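Side-chain contacts in pseudouridine synthase (Pyrococcus abyssi, PDB 2AUS), which probably isomerises uridine to pseudouridine in RNA, as an archaeal Cbf5 of the TruB family: residues A[40-43]-A[44-48]; A[60-63]-A[64-67]. All blocks are in the same frame, centred on the assembly; numbering follows the deposited sequence.

Overall arrangement
Both contacts are local, interaction 1 at the end of a helix and the turn into a strand, interaction 2 inside one helix, and they follow one another along the chain. Interaction 1 (40-48) covers the short helix 40-45 and the start of strand 47-53; interaction 2 (60-67) lies on helix 59-69, the next helix after that strand. Their centres are about 17 Å apart and their nearest atoms about 8 Å apart, without touching. Val-62 and Ile-66 of interaction 2 pack on Ile-49, Leu-51 and Lys-53 of strand 47-53. Helix 217-228 also meets both, through Trp-227 at interaction 1 and Leu-217 and Leu-220 at interaction 2. Interaction 1 thus leads into the central strand of the mixed sheet, and interaction 2 belongs to a helix packed on that sheet.

Interaction 1 (A[40-43]-A[44-48]); sequences IELH and IQYGV
Leu-42 and Tyr-46 make the main apolar contact, their side chains lying alongside each other and pointing the same way, with Leu-42 CD2 3.8 Å from Tyr-46 CE2. Having CG anti to its carbonyl carbon (chi1 -63°) sets the Tyr-46 ring alongside the last turn, and Leu-42 O meets its edge in plane, 3.3 Å from Tyr-46 CD2. On another side of the helix Ile-40 CD1 comes 4.3 Å from Ile-44 CG1, both residues packing on Trp-227.

The backbone bonds are helical as far as Tyr-46: Ile-44 N to Ile-40 O, Gln-45 N to Glu-41 O at 2.9 Å, and a more bent one from Tyr-46 N to Leu-42 O, also 2.9 Å. Tyr-46 is the first residue to leave helical angles, and the chain turns there from helix 40-45 into strand 47-53. A water donates to both His-43 O and Tyr-46 O, at 3.0 Å each, bridging the turn.

With an alanine in place of the tyrosine, Leu-42 CD2 would probably lose its aromatic neighbour, Trp-329 the ring it meets, and Arg-95 a weak hydrogen bond. Beyond the helix, His-43 NE2 hydrogen-bonds to Ile-240 O and Arg-237 O, tying this buried side chain to helix 234-239 and to the residue joining it to strand 241-242.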
# COMPACT_ATOMS: atom_id res chain seq x y z
N ILE A 40 17.51 28.42 6.05
CA ILE A 40 16.83 27.17 5.77
C ILE A 40 16.76 26.13 6.89
O ILE A 40 15.69 25.56 7.13
CB ILE A 40 17.37 26.49 4.48
CG1 ILE A 40 16.46 25.32 4.09
CG2 ILE A 40 18.80 26.02 4.68
CD1 ILE A 40 15.00 25.71 3.93
N GLU A 41 17.86 25.87 7.57
CA GLU A 41 17.85 24.91 8.67
C GLU A 41 16.90 25.36 9.77
O GLU A 41 16.09 24.57 10.26
CB GLU A 41 19.25 24.75 9.28
CG GLU A 41 20.24 24.00 8.42
CD GLU A 41 19.82 22.57 8.17
OE1 GLU A 41 19.12 21.99 9.03
OE2 GLU A 41 20.20 22.01 7.12
N LEU A 42 17.01 26.62 10.18
CA LEU A 42 16.14 27.16 11.22
C LEU A 42 14.69 27.13 10.77
O LEU A 42 13.79 26.84 11.55
CB LEU A 42 16.52 28.60 11.56
CG LEU A 42 17.61 28.79 12.61
CD1 LEU A 42 17.79 30.28 12.88
CD2 LEU A 42 17.22 28.06 13.90
N HIS A 43 14.47 27.44 9.50
CA HIS A 43 13.14 27.45 8.91
C HIS A 43 12.48 26.08 9.11
O HIS A 43 11.30 25.98 9.45
CB HIS A 43 13.25 27.75 7.41
CG HIS A 43 11.94 27.77 6.69
ND1 HIS A 43 10.98 28.74 6.91
CD2 HIS A 43 11.44 26.96 5.73
CE1 HIS A 43 9.95 28.52 6.12
NE2 HIS A 43 10.20 27.45 5.39
N ILE A 44 13.25 25.03 8.89
CA ILE A 44 12.75 23.67 9.04
C ILE A 44 12.57 23.34 10.52
O ILE A 44 11.59 22.70 10.91
CB ILE A 44 13.70 22.66 8.37
CG1 ILE A 44 13.64 22.85 6.85
CG2 ILE A 44 13.33 21.23 8.75
CD1 ILE A 44 14.51 21.88 6.06
N GLN A 45 13.50 23.79 11.35
CA GLN A 45 13.45 23.55 12.79
C GLN A 45 12.19 24.15 13.39
O GLN A 45 11.67 23.65 14.40
CB GLN A 45 14.66 24.18 13.48
CG GLN A 45 15.94 23.37 13.39
CD GLN A 45 15.98 22.25 14.41
OE1 GLN A 45 15.88 22.48 15.62
NE2 GLN A 45 16.13 21.02 13.93
N TYR A 46 11.70 25.23 12.79
CA TYR A 46 10.51 25.92 13.27
C TYR A 46 9.46 26.00 12.17
O TYR A 46 8.77 27.01 12.05
CB TYR A 46 10.89 27.33 13.74
CG TYR A 46 11.84 27.31 14.92
CD1 TYR A 46 11.36 27.22 16.22
CD2 TYR A 46 13.22 27.28 14.72
CE1 TYR A 46 12.23 27.09 17.29
CE2 TYR A 46 14.09 27.15 15.78
CZ TYR A 46 13.59 27.05 17.07
OH TYR A 46 14.45 26.85 18.12
N GLY A 47 9.34 24.94 11.39
CA GLY A 47 8.38 24.95 10.30
C GLY A 47 7.20 24.01 10.48
O GLY A 47 7.22 23.11 11.33
N VAL A 48 6.16 24.25 9.69
CA VAL A 48 4.95 23.43 9.69
C VAL A 48 4.63 23.13 8.23
O VAL A 48 4.70 24.01 7.38
CB VAL A 48 3.74 24.18 10.30
CG1 VAL A 48 3.90 24.29 11.80
CG2 VAL A 48 3.63 25.57 9.68
O HOH W 1 10.06 28.68 9.94

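Interaction 2 (A[60-63]-A[64-67]); sequences HEVV and AWIK
The Trp-65 indole lies against the preceding turn, with Glu-61 O over one face, 3.5 Å above the ring plane and offset toward the rim. Its CG is anti to the carbonyl carbon (chi1 -73°), which folds the ring back toward residues 61 and 62. The same Glu-61 O accepts the helical bond from Trp-65 N at 3.0 Å, so one carbonyl meets both the backbone and the ring of this residue. The benzo side reaches Val-62, where Trp-65 CE3 stands 4.4 Å from Val-62 CG2.

The other methyl of Val-62, CG1, faces Ile-66 CD1 at 4.3 Å, so the two branches of this valine serve different partners. Ile-66 CG1 also lies 3.5 Å from Val-62 O, the acceptor of the bond from Ile-66 N. One residue further on, Lys-67 starts back along the helix: its CG is 3.2 Å from Val-63 O, which takes the bond from Lys-67 N nearly end-on.

Along helix 59-69 this packing is i to i+3 and i to i+4. Val-62 and Ile-66 are laid on strands 47-53 and 88-93, Val-63 and Lys-67 meet strand 75-77, and Trp-65 touches Leu-217 of helix 217-228 as well as an aromatic ring of another protein chain.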
# COMPACT_ATOMS: atom_id res chain seq x y z
N HIS A 60 -0.38 9.06 12.01
CA HIS A 60 0.86 8.76 12.71
C HIS A 60 1.89 8.23 11.73
O HIS A 60 3.05 8.65 11.74
CB HIS A 60 0.62 7.70 13.79
CG HIS A 60 1.85 7.33 14.56
ND1 HIS A 60 2.36 8.11 15.58
CD2 HIS A 60 2.70 6.28 14.44
CE1 HIS A 60 3.46 7.55 16.05
NE2 HIS A 60 3.68 6.44 15.38
N GLU A 61 1.47 7.29 10.88
CA GLU A 61 2.37 6.71 9.89
C GLU A 61 2.87 7.76 8.91
O GLU A 61 4.03 7.74 8.51
CB GLU A 61 1.67 5.58 9.14
CG GLU A 61 1.18 4.47 10.05
CD GLU A 61 0.56 3.31 9.30
OE1 GLU A 61 -0.39 3.53 8.52
OE2 GLU A 61 1.05 2.17 9.49
N VAL A 62 1.98 8.68 8.51
CA VAL A 62 2.34 9.75 7.59
C VAL A 62 3.41 10.65 8.21
O VAL A 62 4.37 11.06 7.55
CB VAL A 62 1.10 10.60 7.23
CG1 VAL A 62 1.51 11.84 6.45
CG2 VAL A 62 0.15 9.76 6.40
N VAL A 63 3.25 10.96 9.50
CA VAL A 63 4.23 11.79 10.19
C VAL A 63 5.56 11.04 10.24
O VAL A 63 6.63 11.63 10.05
CB VAL A 63 3.76 12.13 11.61
CG1 VAL A 63 4.85 12.89 12.35
CG2 VAL A 63 2.50 12.98 11.55
N ALA A 64 5.50 9.73 10.49
CA ALA A 64 6.72 8.93 10.55
C ALA A 64 7.45 9.04 9.21
O ALA A 64 8.67 9.18 9.18
CB ALA A 64 6.37 7.46 10.84
N TRP A 65 6.71 8.99 8.11
CA TRP A 65 7.30 9.11 6.78
C TRP A 65 7.96 10.47 6.60
O TRP A 65 9.05 10.59 6.03
CB TRP A 65 6.25 8.94 5.68
CG TRP A 65 5.76 7.54 5.49
CD1 TRP A 65 6.41 6.39 5.86
CD2 TRP A 65 4.56 7.13 4.81
NE1 TRP A 65 5.69 5.29 5.45
CE2 TRP A 65 4.55 5.72 4.80
CE3 TRP A 65 3.50 7.82 4.21
CZ2 TRP A 65 3.52 4.98 4.21
CZ3 TRP A 65 2.47 7.08 3.62
CH2 TRP A 65 2.49 5.68 3.63
N ILE A 66 7.28 11.51 7.08
CA ILE A 66 7.81 12.86 6.96
C ILE A 66 9.14 12.99 7.73
O ILE A 66 10.07 13.63 7.24
CB ILE A 66 6.76 13.88 7.46
CG1 ILE A 66 5.68 14.06 6.38
CG2 ILE A 66 7.41 15.21 7.80
CD1 ILE A 66 4.50 14.88 6.80
N LYS A 67 9.22 12.38 8.90
CA LYS A 67 10.44 12.44 9.70
C LYS A 67 11.59 11.75 8.95
O LYS A 67 12.73 12.21 8.99
CB LYS A 67 10.24 11.79 11.07
CG LYS A 67 9.15 12.45 11.91
CD LYS A 67 9.32 12.19 13.40
CE LYS A 67 9.17 10.72 13.74
NZ LYS A 67 9.40 10.48 15.20